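Local atomic coordinates of aminotransferase, class I (Staphylococcus aureus, PDB entry 2O1B), a protein that probably catalyses the pyridoxal-5'-phosphate-dependent transfer of amino groups between amino acids and 2-oxo acids, as an aspartate-type class I aminotransferase. Residues His85-Val95 / Asp107-Leu115; Val125-Asp134 / Lys181-Tyr189. All blocks are in the same frame, centred on the assembly; numbering follows the deposited sequence.

Interaction 1 of 2, residues His85-Val95 / Asp107-Leu115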
ATOM      1  N   HIS A  85       6.315 -11.090   3.576  1.00 29.45           N
ATOM      2  CA  HIS A  85       6.762 -10.414   4.793  1.00 29.61           C
ATOM      3  C   HIS A  85       8.204  -9.926   4.778  1.00 29.13           C
ATOM      4  O   HIS A  85       8.702  -9.476   5.805  1.00 29.30           O
ATOM      5  CB  HIS A  85       6.514 -11.296   6.017  1.00 29.80           C
ATOM      6  CG  HIS A  85       5.072 -11.595   6.238  1.00 31.55           C
ATOM      7  ND1 HIS A  85       4.612 -12.854   6.550  1.00 33.14           N
ATOM      8  CD2 HIS A  85       3.976 -10.804   6.138  1.00 31.55           C
ATOM      9  CE1 HIS A  85       3.295 -12.823   6.661  1.00 33.90           C
ATOM     10  NE2 HIS A  85       2.886 -11.590   6.417  1.00 34.27           N
ATOM     11  N   GLY A  86       8.867 -10.007   3.626  1.00 28.80           N
ATOM     12  CA  GLY A  86      10.166  -9.364   3.469  1.00 28.10           C
ATOM     13  C   GLY A  86      11.343 -10.305   3.530  1.00 27.99           C
ATOM     14  O   GLY A  86      11.222 -11.440   3.992  1.00 27.90           O
ATOM     15  N   LYS A  87      12.485  -9.824   3.049  1.00 27.77           N
ATOM     16  CA  LYS A  87      13.728 -10.587   3.090  1.00 27.50           C
ATOM     17  C   LYS A  87      14.195 -10.802   4.526  1.00 27.63           C
ATOM     18  O   LYS A  87      14.001  -9.945   5.391  1.00 27.39           O
ATOM     19  CB  LYS A  87      14.826  -9.850   2.325  1.00 27.91           C
ATOM     20  CG  LYS A  87      14.611  -9.768   0.825  1.00 27.12           C
ATOM     21  CD  LYS A  87      15.796  -9.118   0.160  1.00 26.86           C
ATOM     22  CE  LYS A  87      15.568  -9.028  -1.313  1.00 24.64           C
ATOM     23  NZ  LYS A  87      16.783  -8.554  -1.982  1.00 25.24           N
ATOM     24  N   GLU A  88      14.816 -11.951   4.771  1.00 28.27           N
ATOM     25  CA  GLU A  88      15.454 -12.224   6.055  1.00 28.21           C
ATOM     26  C   GLU A  88      16.467 -11.148   6.433  1.00 27.30           C
ATOM     27  O   GLU A  88      16.523 -10.711   7.588  1.00 26.82           O
ATOM     28  CB  GLU A  88      16.131 -13.590   6.033  1.00 28.80           C
ATOM     29  CG  GLU A  88      15.256 -14.715   6.559  1.00 32.31           C
ATOM     30  CD  GLU A  88      14.965 -14.569   8.047  1.00 35.72           C
ATOM     31  OE1 GLU A  88      15.922 -14.640   8.860  1.00 38.92           O
ATOM     32  OE2 GLU A  88      13.778 -14.378   8.396  1.00 36.40           O
ATOM     33  N   ALA A  89      17.266 -10.728   5.456  1.00 26.46           N
ATOM     34  CA  ALA A  89      18.257  -9.676   5.665  1.00 25.99           C
ATOM     35  C   ALA A  89      17.619  -8.343   6.100  1.00 25.97           C
ATOM     36  O   ALA A  89      18.235  -7.586   6.845  1.00 25.92           O
ATOM     37  CB  ALA A  89      19.105  -9.492   4.426  1.00 25.67           C
ATOM     38  N   PHE A  90      16.398  -8.072   5.637  1.00 25.80           N
ATOM     39  CA  PHE A  90      15.662  -6.853   6.027  1.00 25.85           C
ATOM     40  C   PHE A  90      15.169  -7.005   7.458  1.00 26.03           C
ATOM     41  O   PHE A  90      15.442  -6.147   8.302  1.00 25.41           O
ATOM     42  CB  PHE A  90      14.523  -6.532   5.029  1.00 25.81           C
ATOM     43  CG  PHE A  90      13.930  -5.116   5.147  1.00 25.89           C
ATOM     44  CD1 PHE A  90      14.537  -4.117   5.905  1.00 26.74           C
ATOM     45  CD2 PHE A  90      12.760  -4.793   4.457  1.00 27.37           C
ATOM     46  CE1 PHE A  90      13.963  -2.840   6.001  1.00 27.00           C
ATOM     47  CE2 PHE A  90      12.190  -3.517   4.532  1.00 26.41           C
ATOM     48  CZ  PHE A  90      12.791  -2.545   5.306  1.00 27.12           C
ATOM     49  N   LYS A  91      14.487  -8.115   7.749  1.00 25.90           N
ATOM     50  CA  LYS A  91      14.041  -8.385   9.127  1.00 26.24           C
ATOM     51  C   LYS A  91      15.209  -8.293  10.115  1.00 26.07           C
ATOM     52  O   LYS A  91      15.064  -7.787  11.231  1.00 25.81           O
ATOM     53  CB  LYS A  91      13.398  -9.769   9.222  1.00 26.26           C
ATOM     54  CG  LYS A  91      12.165  -9.967   8.348  1.00 26.71           C
ATOM     55  CD  LYS A  91      11.666 -11.391   8.503  1.00 28.14           C
ATOM     56  CE  LYS A  91      10.509 -11.691   7.565  1.00 29.08           C
ATOM     57  NZ  LYS A  91      10.290 -13.167   7.466  1.00 29.91           N
ATOM     58  N   GLN A  92      16.365  -8.790   9.683  1.00 26.24           N
ATOM     59  CA  GLN A  92      17.578  -8.786  10.483  1.00 26.18           C
ATOM     60  C   GLN A  92      18.183  -7.392  10.649  1.00 26.06           C
ATOM     61  O   GLN A  92      18.711  -7.076  11.715  1.00 26.05           O
ATOM     62  CB  GLN A  92      18.607  -9.748   9.891  1.00 26.24           C
ATOM     63  CG  GLN A  92      19.851  -9.934  10.746  1.00 27.37           C
ATOM     64  CD  GLN A  92      19.582 -10.714  12.026  1.00 27.88           C
ATOM     65  OE1 GLN A  92      19.069 -11.825  11.983  1.00 28.55           O
ATOM     66  NE2 GLN A  92      19.951 -10.141  13.163  1.00 26.24           N
ATOM     67  N   ALA A  93      18.132  -6.571   9.599  1.00 26.20           N
ATOM     68  CA  ALA A  93      18.651  -5.198   9.685  1.00 26.15           C
ATOM     69  C   ALA A  93      17.810  -4.375  10.656  1.00 26.06           C
ATOM     70  O   ALA A  93      18.328  -3.492  11.336  1.00 25.88           O
ATOM     71  CB  ALA A  93      18.691  -4.536   8.316  1.00 26.01           C
ATOM     72  N   ILE A  94      16.523  -4.703  10.724  1.00 25.93           N
ATOM     73  CA  ILE A  94      15.592  -4.072  11.650  1.00 25.97           C
ATOM     74  C   ILE A  94      15.907  -4.409  13.106  1.00 26.31           C
ATOM     75  O   ILE A  94      16.005  -3.507  13.944  1.00 26.41           O
ATOM     76  CB  ILE A  94      14.121  -4.453  11.325  1.00 25.78           C
ATOM     77  CG1 ILE A  94      13.663  -3.763  10.030  1.00 26.83           C
ATOM     78  CG2 ILE A  94      13.193  -4.055  12.468  1.00 25.18           C
ATOM     79  CD1 ILE A  94      12.405  -4.365   9.405  1.00 25.63           C
ATOM     80  N   VAL A  95      16.050  -5.698  13.422  1.00 26.50           N
ATOM     81  CA  VAL A  95      16.327  -6.090  14.814  1.00 26.52           C
ATOM     82  C   VAL A  95      17.698  -5.609  15.273  1.00 26.33           C
ATOM     83  O   VAL A  95      17.858  -5.210  16.431  1.00 26.33           O
ATOM     84  CB  VAL A  95      16.154  -7.623  15.085  1.00 26.83           C
ATOM     85  CG1 VAL A  95      14.796  -8.119  14.602  1.00 26.41           C
ATOM     86  CG2 VAL A  95      17.269  -8.438  14.467  1.00 27.31           C
ATOM     87  N   ASP A 107      12.278 -10.370  18.002  1.00 29.43           N
ATOM     88  CA  ASP A 107      12.254 -11.589  17.195  1.00 29.90           C
ATOM     89  C   ASP A 107      11.846 -11.263  15.752  1.00 29.91           C
ATOM     90  O   ASP A 107      10.828 -10.612  15.520  1.00 29.20           O
ATOM     91  CB  ASP A 107      11.305 -12.624  17.810  1.00 29.91           C
ATOM     92  CG  ASP A 107      11.271 -13.931  17.023  1.00 31.55           C
ATOM     93  OD1 ASP A 107      10.752 -13.944  15.883  1.00 31.96           O
ATOM     94  OD2 ASP A 107      11.764 -14.947  17.551  1.00 31.54           O
ATOM     95  N   LYS A 108      12.634 -11.743  14.794  1.00 30.60           N
ATOM     96  CA  LYS A 108      12.422 -11.425  13.377  1.00 31.13           C
ATOM     97  C   LYS A 108      11.072 -11.865  12.815  1.00 31.17           C
ATOM     98  O   LYS A 108      10.506 -11.194  11.955  1.00 31.82           O
ATOM     99  CB  LYS A 108      13.525 -12.034  12.520  1.00 31.71           C
ATOM    100  CG  LYS A 108      14.909 -11.494  12.769  1.00 32.67           C
ATOM    101  CD  LYS A 108      15.871 -11.977  11.677  1.00 35.64           C
ATOM    102  CE  LYS A 108      16.239 -13.450  11.831  1.00 37.20           C
ATOM    103  NZ  LYS A 108      15.154 -14.322  11.297  1.00 39.09           N
ATOM    104  N   GLU A 109      10.558 -12.991  13.283  1.00 31.03           N
ATOM    105  CA  GLU A 109       9.266 -13.465  12.816  1.00 31.42           C
ATOM    106  C   GLU A 109       8.132 -12.846  13.616  1.00 30.79           C
ATOM    107  O   GLU A 109       7.155 -12.350  13.049  1.00 31.33           O
ATOM    108  CB  GLU A 109       9.197 -14.996  12.886  1.00 31.70           C
ATOM    109  CG  GLU A 109       9.346 -15.722  11.559  1.00 33.39           C
ATOM    110  CD  GLU A 109      10.359 -15.088  10.609  1.00 35.84           C
ATOM    111  OE1 GLU A 109       9.921 -14.588   9.558  1.00 35.24           O
ATOM    112  OE2 GLU A 109      11.581 -15.093  10.902  1.00 37.98           O
ATOM    113  N   ASP A 110       8.271 -12.849  14.934  1.00 30.04           N
ATOM    114  CA  ASP A 110       7.145 -12.551  15.805  1.00 29.24           C
ATOM    115  C   ASP A 110       6.909 -11.061  16.010  1.00 28.27           C
ATOM    116  O   ASP A 110       5.781 -10.635  16.308  1.00 27.99           O
ATOM    117  CB  ASP A 110       7.351 -13.212  17.175  1.00 29.61           C
ATOM    118  CG  ASP A 110       7.266 -14.735  17.125  1.00 31.63           C
ATOM    119  OD1 ASP A 110       6.781 -15.300  16.110  1.00 33.06           O
ATOM    120  OD2 ASP A 110       7.683 -15.369  18.124  1.00 33.11           O
ATOM    121  N   GLU A 111       7.979 -10.279  15.902  1.00 27.05           N
ATOM    122  CA  GLU A 111       7.967  -8.905  16.414  1.00 26.36           C
ATOM    123  C   GLU A 111       8.425  -7.847  15.410  1.00 26.37           C
ATOM    124  O   GLU A 111       8.782  -6.737  15.791  1.00 26.33           O
ATOM    125  CB  GLU A 111       8.778  -8.830  17.724  1.00 25.78           C
ATOM    126  CG  GLU A 111       8.205  -9.746  18.808  1.00 24.67           C
ATOM    127  CD  GLU A 111       9.034  -9.830  20.075  1.00 25.44           C
ATOM    128  OE1 GLU A 111      10.276  -9.761  20.000  1.00 22.51           O
ATOM    129  OE2 GLU A 111       8.423 -10.000  21.158  1.00 24.91           O
ATOM    130  N   VAL A 112       8.378  -8.192  14.124  1.00 26.61           N
ATOM    131  CA  VAL A 112       8.779  -7.288  13.055  1.00 26.76           C
ATOM    132  C   VAL A 112       7.818  -7.385  11.866  1.00 26.84           C
ATOM    133  O   VAL A 112       7.557  -8.481  11.370  1.00 26.64           O
ATOM    134  CB  VAL A 112      10.222  -7.596  12.574  1.00 26.81           C
ATOM    135  CG1 VAL A 112      10.580  -6.721  11.406  1.00 27.74           C
ATOM    136  CG2 VAL A 112      11.232  -7.393  13.699  1.00 26.67           C
ATOM    137  N   CYS A 113       7.303  -6.236  11.422  1.00 26.94           N
ATOM    138  CA  CYS A 113       6.459  -6.146  10.220  1.00 26.64           C
ATOM    139  C   CYS A 113       6.920  -4.968   9.384  1.00 26.60           C
ATOM    140  O   CYS A 113       6.896  -3.821   9.848  1.00 26.39           O
ATOM    141  CB  CYS A 113       4.979  -5.961  10.588  1.00 26.04           C
ATOM    142  SG  CYS A 113       3.846  -5.856   9.162  1.00 28.56           S
ATOM    143  N   ILE A 114       7.357  -5.253   8.164  1.00 26.37           N
ATOM    144  CA  ILE A 114       7.785  -4.226   7.225  1.00 27.19           C
ATOM    145  C   ILE A 114       6.588  -3.433   6.704  1.00 26.81           C
ATOM    146  O   ILE A 114       5.538  -4.016   6.433  1.00 26.84           O
ATOM    147  CB  ILE A 114       8.539  -4.870   6.048  1.00 27.16           C
ATOM    148  CG1 ILE A 114       9.929  -5.305   6.506  1.00 28.62           C
ATOM    149  CG2 ILE A 114       8.724  -3.895   4.925  1.00 28.88           C
ATOM    150  CD1 ILE A 114      10.073  -6.767   6.740  1.00 32.62           C
ATOM    151  N   LEU A 115       6.752  -2.111   6.573  1.00 26.65           N
ATOM    152  CA  LEU A 115       5.660  -1.219   6.145  1.00 26.12           C
ATOM    153  C   LEU A 115       5.968  -0.501   4.837  1.00 25.89           C
ATOM    154  O   LEU A 115       7.107  -0.123   4.587  1.00 25.85           O
ATOM    155  CB  LEU A 115       5.312  -0.193   7.239  1.00 25.81           C
ATOM    156  CG  LEU A 115       4.903  -0.715   8.626  1.00 25.69           C
ATOM    157  CD1 LEU A 115       4.719   0.422   9.625  1.00 23.83           C
ATOM    158  CD2 LEU A 115       3.650  -1.577   8.553  1.00 24.59           C
TER
HETATM  159  O   HOH W   1       6.975  -8.291   7.430  1.00 32.86           O
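Ile114 lies against Phe90 at the tight end of this contact: its CG1 is 3.5 Å from Phe90 CE2, and its CG2 touches the same ring atom. Helix 88-95 crosses edge strand 112-115 with their axes 108° apart and 9.2 Å at closest approach, and the side chains of Ile94 and Val95 extend the apolar seam. Ile94 CD1 reaches Val112 CG1 at 3.6 Å, and Val95 CG1 packs on Val112 CG2 at 3.7 Å. Phe264 and Val266 of strand 263-267 back Ile94. Just before the helix begins, a water bridges the strand to the loop, donating to His85 O and accepting from Ile114 N.

The other side is polar and opens to solvent at Glu88. Lys91, extended beyond CG, carries NZ to Glu109 OE1 (2.6 Å), whereas Lys108 bends at chi3 (-74°) and chi4 to bring NZ to Glu88 OE1 (2.6 Å). Both acceptors use the syn lone pair. The second oxygens, Glu88 OE2 and Glu109 OE2, stand 3.4 Å apart with no bond between them. Longer salt bridges run from Lys91 NZ to Glu88 OE2 and from Lys108 NZ to Glu109 OE2, so two lysines probably offset two glutamates as one network.

Interaction 2 of 2, residues Val125-Asp134 / Lys181-Tyr189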
ATOM      1  N   VAL A 125      -3.575  -0.073  11.467  1.00 22.99           N
ATOM      2  CA  VAL A 125      -3.626  -0.646  12.818  1.00 22.63           C
ATOM      3  C   VAL A 125      -5.044  -0.835  13.360  1.00 22.57           C
ATOM      4  O   VAL A 125      -5.352  -1.910  13.861  1.00 23.17           O
ATOM      5  CB  VAL A 125      -2.756   0.128  13.881  1.00 22.45           C
ATOM      6  CG1 VAL A 125      -2.970  -0.466  15.265  1.00 23.14           C
ATOM      7  CG2 VAL A 125      -1.263   0.072  13.542  1.00 22.11           C
ATOM      8  N   PRO A 126      -5.909   0.200  13.293  1.00 22.58           N
ATOM      9  CA  PRO A 126      -7.236  -0.052  13.886  1.00 22.39           C
ATOM     10  C   PRO A 126      -8.005  -1.180  13.207  1.00 22.75           C
ATOM     11  O   PRO A 126      -8.675  -1.967  13.889  1.00 23.28           O
ATOM     12  CB  PRO A 126      -7.950   1.283  13.701  1.00 22.08           C
ATOM     13  CG  PRO A 126      -6.812   2.300  13.611  1.00 22.77           C
ATOM     14  CD  PRO A 126      -5.799   1.588  12.804  1.00 22.12           C
ATOM     15  N   THR A 127      -7.930  -1.256  11.880  1.00 23.18           N
ATOM     16  CA  THR A 127      -8.608  -2.319  11.130  1.00 23.70           C
ATOM     17  C   THR A 127      -8.155  -3.690  11.635  1.00 24.26           C
ATOM     18  O   THR A 127      -8.972  -4.621  11.754  1.00 23.82           O
ATOM     19  CB  THR A 127      -8.368  -2.179   9.593  1.00 23.78           C
ATOM     20  OG1 THR A 127      -9.199  -1.132   9.081  1.00 24.20           O
ATOM     21  CG2 THR A 127      -8.702  -3.462   8.843  1.00 22.87           C
ATOM     22  N   CYS A 128      -6.860  -3.776  11.951  1.00 24.37           N
ATOM     23  CA  CYS A 128      -6.227  -4.998  12.441  1.00 25.44           C
ATOM     24  C   CYS A 128      -6.507  -5.351  13.892  1.00 26.05           C
ATOM     25  O   CYS A 128      -6.473  -6.527  14.246  1.00 26.09           O
ATOM     26  CB  CYS A 128      -4.723  -4.916  12.257  1.00 25.70           C
ATOM     27  SG  CYS A 128      -4.271  -4.748  10.553  1.00 26.93           S
ATOM     28  N   VAL A 129      -6.781  -4.347  14.726  1.00 25.96           N
ATOM     29  CA  VAL A 129      -6.703  -4.519  16.173  1.00 26.37           C
ATOM     30  C   VAL A 129      -8.018  -4.278  16.915  1.00 26.04           C
ATOM     31  O   VAL A 129      -8.293  -4.944  17.915  1.00 26.50           O
ATOM     32  CB  VAL A 129      -5.554  -3.638  16.760  1.00 26.61           C
ATOM     33  CG1 VAL A 129      -5.835  -3.236  18.183  1.00 28.17           C
ATOM     34  CG2 VAL A 129      -4.238  -4.369  16.665  1.00 27.75           C
ATOM     35  N   ILE A 130      -8.843  -3.357  16.416  1.00 25.81           N
ATOM     36  CA  ILE A 130     -10.074  -2.978  17.120  1.00 25.36           C
ATOM     37  C   ILE A 130     -11.335  -3.489  16.433  1.00 25.41           C
ATOM     38  O   ILE A 130     -11.297  -3.910  15.278  1.00 25.31           O
ATOM     39  CB  ILE A 130     -10.155  -1.432  17.357  1.00 25.87           C
ATOM     40  CG1 ILE A 130     -10.558  -0.690  16.076  1.00 25.68           C
ATOM     41  CG2 ILE A 130      -8.820  -0.887  17.922  1.00 24.45           C
ATOM     42  CD1 ILE A 130     -11.116   0.707  16.318  1.00 25.14           C
ATOM     43  N   ASN A 131     -12.454  -3.452  17.151  1.00 25.39           N
ATOM     44  CA  ASN A 131     -13.750  -3.812  16.588  1.00 25.75           C
ATOM     45  C   ASN A 131     -14.693  -2.599  16.544  1.00 25.83           C
ATOM     46  O   ASN A 131     -14.492  -1.641  17.288  1.00 25.98           O
ATOM     47  CB  ASN A 131     -14.358  -4.979  17.378  1.00 26.00           C
ATOM     48  CG  ASN A 131     -13.518  -6.251  17.269  1.00 27.03           C
ATOM     49  OD1 ASN A 131     -13.309  -6.774  16.173  1.00 26.13           O
ATOM     50  ND2 ASN A 131     -13.013  -6.733  18.403  1.00 27.39           N
ATOM     51  N   PRO A 132     -15.709  -2.618  15.652  1.00 25.76           N
ATOM     52  CA  PRO A 132     -16.676  -1.515  15.577  1.00 25.40           C
ATOM     53  C   PRO A 132     -17.113  -0.975  16.947  1.00 25.57           C
ATOM     54  O   PRO A 132     -17.445  -1.757  17.836  1.00 25.00           O
ATOM     55  CB  PRO A 132     -17.855  -2.155  14.852  1.00 25.90           C
ATOM     56  CG  PRO A 132     -17.210  -3.126  13.929  1.00 25.81           C
ATOM     57  CD  PRO A 132     -15.993  -3.654  14.638  1.00 25.59           C
ATOM     58  N   GLY A 133     -17.080   0.352  17.110  1.00 25.12           N
ATOM     59  CA  GLY A 133     -17.494   0.996  18.354  1.00 24.87           C
ATOM     60  C   GLY A 133     -16.417   1.108  19.421  1.00 25.00           C
ATOM     61  O   GLY A 133     -16.646   1.706  20.476  1.00 25.83           O
ATOM     62  N   ASP A 134     -15.246   0.524  19.170  1.00 24.47           N
ATOM     63  CA  ASP A 134     -14.121   0.641  20.094  1.00 24.28           C
ATOM     64  C   ASP A 134     -13.589   2.063  20.083  1.00 23.81           C
ATOM     65  O   ASP A 134     -13.475   2.674  19.027  1.00 24.17           O
ATOM     66  CB  ASP A 134     -12.988  -0.332  19.714  1.00 24.18           C
ATOM     67  CG  ASP A 134     -13.243  -1.761  20.196  1.00 24.92           C
ATOM     68  OD1 ASP A 134     -12.362  -2.610  19.952  1.00 25.91           O
ATOM     69  OD2 ASP A 134     -14.302  -2.043  20.814  1.00 22.44           O
ATOM     70  N   LYS A 181     -13.261   2.117  28.014  1.00 32.85           N
ATOM     71  CA  LYS A 181     -13.741   1.701  26.697  1.00 31.21           C
ATOM     72  C   LYS A 181     -12.656   1.753  25.624  1.00 29.96           C
ATOM     73  O   LYS A 181     -12.877   1.283  24.501  1.00 29.37           O
ATOM     74  CB  LYS A 181     -14.938   2.553  26.260  1.00 31.40           C
ATOM     75  CG  LYS A 181     -16.217   2.305  27.030  1.00 32.08           C
ATOM     76  CD  LYS A 181     -17.316   3.204  26.507  1.00 32.84           C
ATOM     77  CE  LYS A 181     -18.498   3.258  27.471  1.00 34.13           C
ATOM     78  NZ  LYS A 181     -19.475   4.298  27.044  1.00 34.05           N
ATOM     79  N   THR A 182     -11.494   2.313  25.961  1.00 28.28           N
ATOM     80  CA  THR A 182     -10.433   2.501  24.969  1.00 26.89           C
ATOM     81  C   THR A 182      -9.654   1.221  24.679  1.00 26.15           C
ATOM     82  O   THR A 182      -9.146   0.555  25.581  1.00 26.26           O
ATOM     83  CB  THR A 182      -9.476   3.662  25.343  1.00 26.88           C
ATOM     84  OG1 THR A 182     -10.223   4.878  25.387  1.00 26.89           O
ATOM     85  CG2 THR A 182      -8.374   3.822  24.296  1.00 26.34           C
ATOM     86  N   LYS A 183      -9.551   0.898  23.399  1.00 25.17           N
ATOM     87  CA  LYS A 183      -8.862  -0.305  22.979  1.00 24.26           C
ATOM     88  C   LYS A 183      -7.536   0.005  22.292  1.00 23.51           C
ATOM     89  O   LYS A 183      -6.681  -0.867  22.177  1.00 22.88           O
ATOM     90  CB  LYS A 183      -9.785  -1.138  22.096  1.00 24.59           C
ATOM     91  CG  LYS A 183     -11.159  -1.379  22.752  1.00 25.10           C
ATOM     92  CD  LYS A 183     -11.051  -2.212  24.023  1.00 25.80           C
ATOM     93  CE  LYS A 183     -12.414  -2.445  24.681  1.00 27.78           C
ATOM     94  NZ  LYS A 183     -13.218  -3.478  23.973  1.00 30.54           N
ATOM     95  N   LEU A 184      -7.371   1.250  21.855  1.00 22.66           N
ATOM     96  CA  LEU A 184      -6.151   1.678  21.192  1.00 22.57           C
ATOM     97  C   LEU A 184      -5.834   3.141  21.498  1.00 22.61           C
ATOM     98  O   LEU A 184      -6.742   3.980  21.612  1.00 22.24           O
ATOM     99  CB  LEU A 184      -6.265   1.459  19.676  1.00 22.13           C
ATOM    100  CG  LEU A 184      -5.027   1.650  18.795  1.00 22.72           C
ATOM    101  CD1 LEU A 184      -3.942   0.611  19.088  1.00 22.04           C
ATOM    102  CD2 LEU A 184      -5.440   1.571  17.347  1.00 22.25           C
ATOM    103  N   ILE A 185      -4.539   3.422  21.631  1.00 22.28           N
ATOM    104  CA  ILE A 185      -4.019   4.762  21.881  1.00 22.63           C
ATOM    105  C   ILE A 185      -2.827   5.050  20.976  1.00 22.51           C
ATOM    106  O   ILE A 185      -1.867   4.287  20.940  1.00 22.50           O
ATOM    107  CB  ILE A 185      -3.567   4.923  23.348  1.00 22.75           C
ATOM    108  CG1 ILE A 185      -4.736   4.638  24.296  1.00 22.56           C
ATOM    109  CG2 ILE A 185      -3.005   6.329  23.597  1.00 23.52           C
ATOM    110  CD1 ILE A 185      -4.374   4.745  25.748  1.00 23.89           C
ATOM    111  N   TYR A 186      -2.889   6.156  20.245  1.00 22.55           N
ATOM    112  CA  TYR A 186      -1.714   6.619  19.511  1.00 22.70           C
ATOM    113  C   TYR A 186      -0.913   7.581  20.359  1.00 22.36           C
ATOM    114  O   TYR A 186      -1.476   8.456  21.033  1.00 22.50           O
ATOM    115  CB  TYR A 186      -2.105   7.303  18.208  1.00 22.23           C
ATOM    116  CG  TYR A 186      -2.523   6.355  17.132  1.00 23.79           C
ATOM    117  CD1 TYR A 186      -3.739   5.692  17.198  1.00 22.94           C
ATOM    118  CD2 TYR A 186      -1.702   6.117  16.031  1.00 22.84           C
ATOM    119  CE1 TYR A 186      -4.132   4.813  16.199  1.00 24.46           C
ATOM    120  CE2 TYR A 186      -2.097   5.248  15.022  1.00 22.99           C
ATOM    121  CZ  TYR A 186      -3.308   4.599  15.115  1.00 23.72           C
ATOM    122  OH  TYR A 186      -3.705   3.732  14.110  1.00 23.38           O
ATOM    123  N   LEU A 187       0.404   7.409  20.322  1.00 22.02           N
ATOM    124  CA  LEU A 187       1.313   8.345  20.949  1.00 21.83           C
ATOM    125  C   LEU A 187       2.355   8.695  19.904  1.00 21.76           C
ATOM    126  O   LEU A 187       2.635   7.891  19.025  1.00 21.31           O
ATOM    127  CB  LEU A 187       1.963   7.735  22.199  1.00 22.11           C
ATOM    128  CG  LEU A 187       1.016   7.480  23.392  1.00 22.94           C
ATOM    129  CD1 LEU A 187       1.732   6.818  24.547  1.00 22.46           C
ATOM    130  CD2 LEU A 187       0.326   8.777  23.859  1.00 23.91           C
ATOM    131  N   THR A 188       2.904   9.900  20.000  1.00 21.62           N
ATOM    132  CA  THR A 188       3.842  10.419  19.009  1.00 22.44           C
ATOM    133  C   THR A 188       4.847  11.324  19.707  1.00 22.56           C
ATOM    134  O   THR A 188       4.513  12.452  20.068  1.00 22.54           O
ATOM    135  CB  THR A 188       3.100  11.269  17.937  1.00 22.44           C
ATOM    136  OG1 THR A 188       1.830  10.677  17.623  1.00 22.62           O
ATOM    137  CG2 THR A 188       3.937  11.413  16.678  1.00 22.19           C
ATOM    138  N   TYR A 189       6.059  10.809  19.912  1.00 22.64           N
ATOM    139  CA  TYR A 189       7.176  11.553  20.480  1.00 22.81           C
ATOM    140  C   TYR A 189       8.470  11.213  19.735  1.00 23.19           C
ATOM    141  O   TYR A 189       8.903  10.063  19.726  1.00 23.81           O
ATOM    142  CB  TYR A 189       7.317  11.315  21.995  1.00 22.66           C
ATOM    143  CG  TYR A 189       6.081  11.781  22.727  1.00 22.59           C
ATOM    144  CD1 TYR A 189       5.071  10.886  23.067  1.00 22.62           C
ATOM    145  CD2 TYR A 189       5.889  13.138  23.005  1.00 22.74           C
ATOM    146  CE1 TYR A 189       3.906  11.324  23.711  1.00 22.53           C
ATOM    147  CE2 TYR A 189       4.737  13.587  23.623  1.00 21.99           C
ATOM    148  CZ  TYR A 189       3.753  12.678  23.979  1.00 22.35           C
ATOM    149  OH  TYR A 189       2.623  13.134  24.598  1.00 23.35           O
TER
HETATM  150  O   HOH W   2     -14.813   0.087  23.417  1.00 41.18           O
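The carbonyl O of Pro126, which touches Leu184 and Tyr186, accepts from both Ile130 N (2.9 Å) and Val129 N (3.2 Å) at the helix end. The setting is the large domain of a fold type I aminotransferase: helix 118-129 covers the mixed sheet and leads through a type II turn, Asn131 to Asp134, into strand 135-140, the parallel neighbour of strand 182-187. The axes of 125-129 and 182-187 run 155° apart and 9.7 Å at closest approach, as expected where a connecting helix returns against the strand direction.

In the turn, Asp134 OD1 takes the N-H of Asn131 at 2.9 Å in an almost straight bond (178°), from well above the carboxylate plane (65°), and CG of Lys183 touches this oxygen. The other oxygen is held less firmly. Lys183, bent at chi2 and chi4, curls NZ back to a long 3.6 Å ion pair with OD2 of Asp134; Asp214 gives that amine a second, weak partner. A water that donates to Lys181 O is also weakly bonded to OD2.

Deeper in, Leu184 fills the space between helix and sheet. Its CD2 meets Val125 CG1 at 3.8 Å and Pro126 CG at 4.0 Å, and its CB rests on Ile130 CG2; Val218 of strand 216-220 touches both Val125 and Leu184. On the far side of the helix the second subunit packs, with its Ser23 bonded to Thr127 O. The Tyr186 ring stacks with Tyr146 and has Pro126 CG at its edge. Its hydroxyl is hydrogen-bonded to Leu122 O, with Pro126 CD 3.3 Å from Tyr186 OH.

How the interactions relate
Both interactions lay a helix on the same mixed sheet, interaction 1 at its outermost strand 112-115 and interaction 2 at the inner strand 182-187. They follow in series along the chain: between strand 112-115 and the helix end used in interaction 2 come Gly117, Thr118, Lys119 and Leu122 of the cofactor pocket. Their centres are 23 Å apart and their nearest atoms about 7 Å, so they do not touch. Relative to pyridoxal-5'-phosphate, interaction 2 is the nearer: the Tyr186 side chain is about 8 Å from a bound cofactor and Thr188 contacts it, against about 11 Å for the Ile114 side chain. Interaction 1 packs outside that pocket; strand 182-187 leads to Thr188.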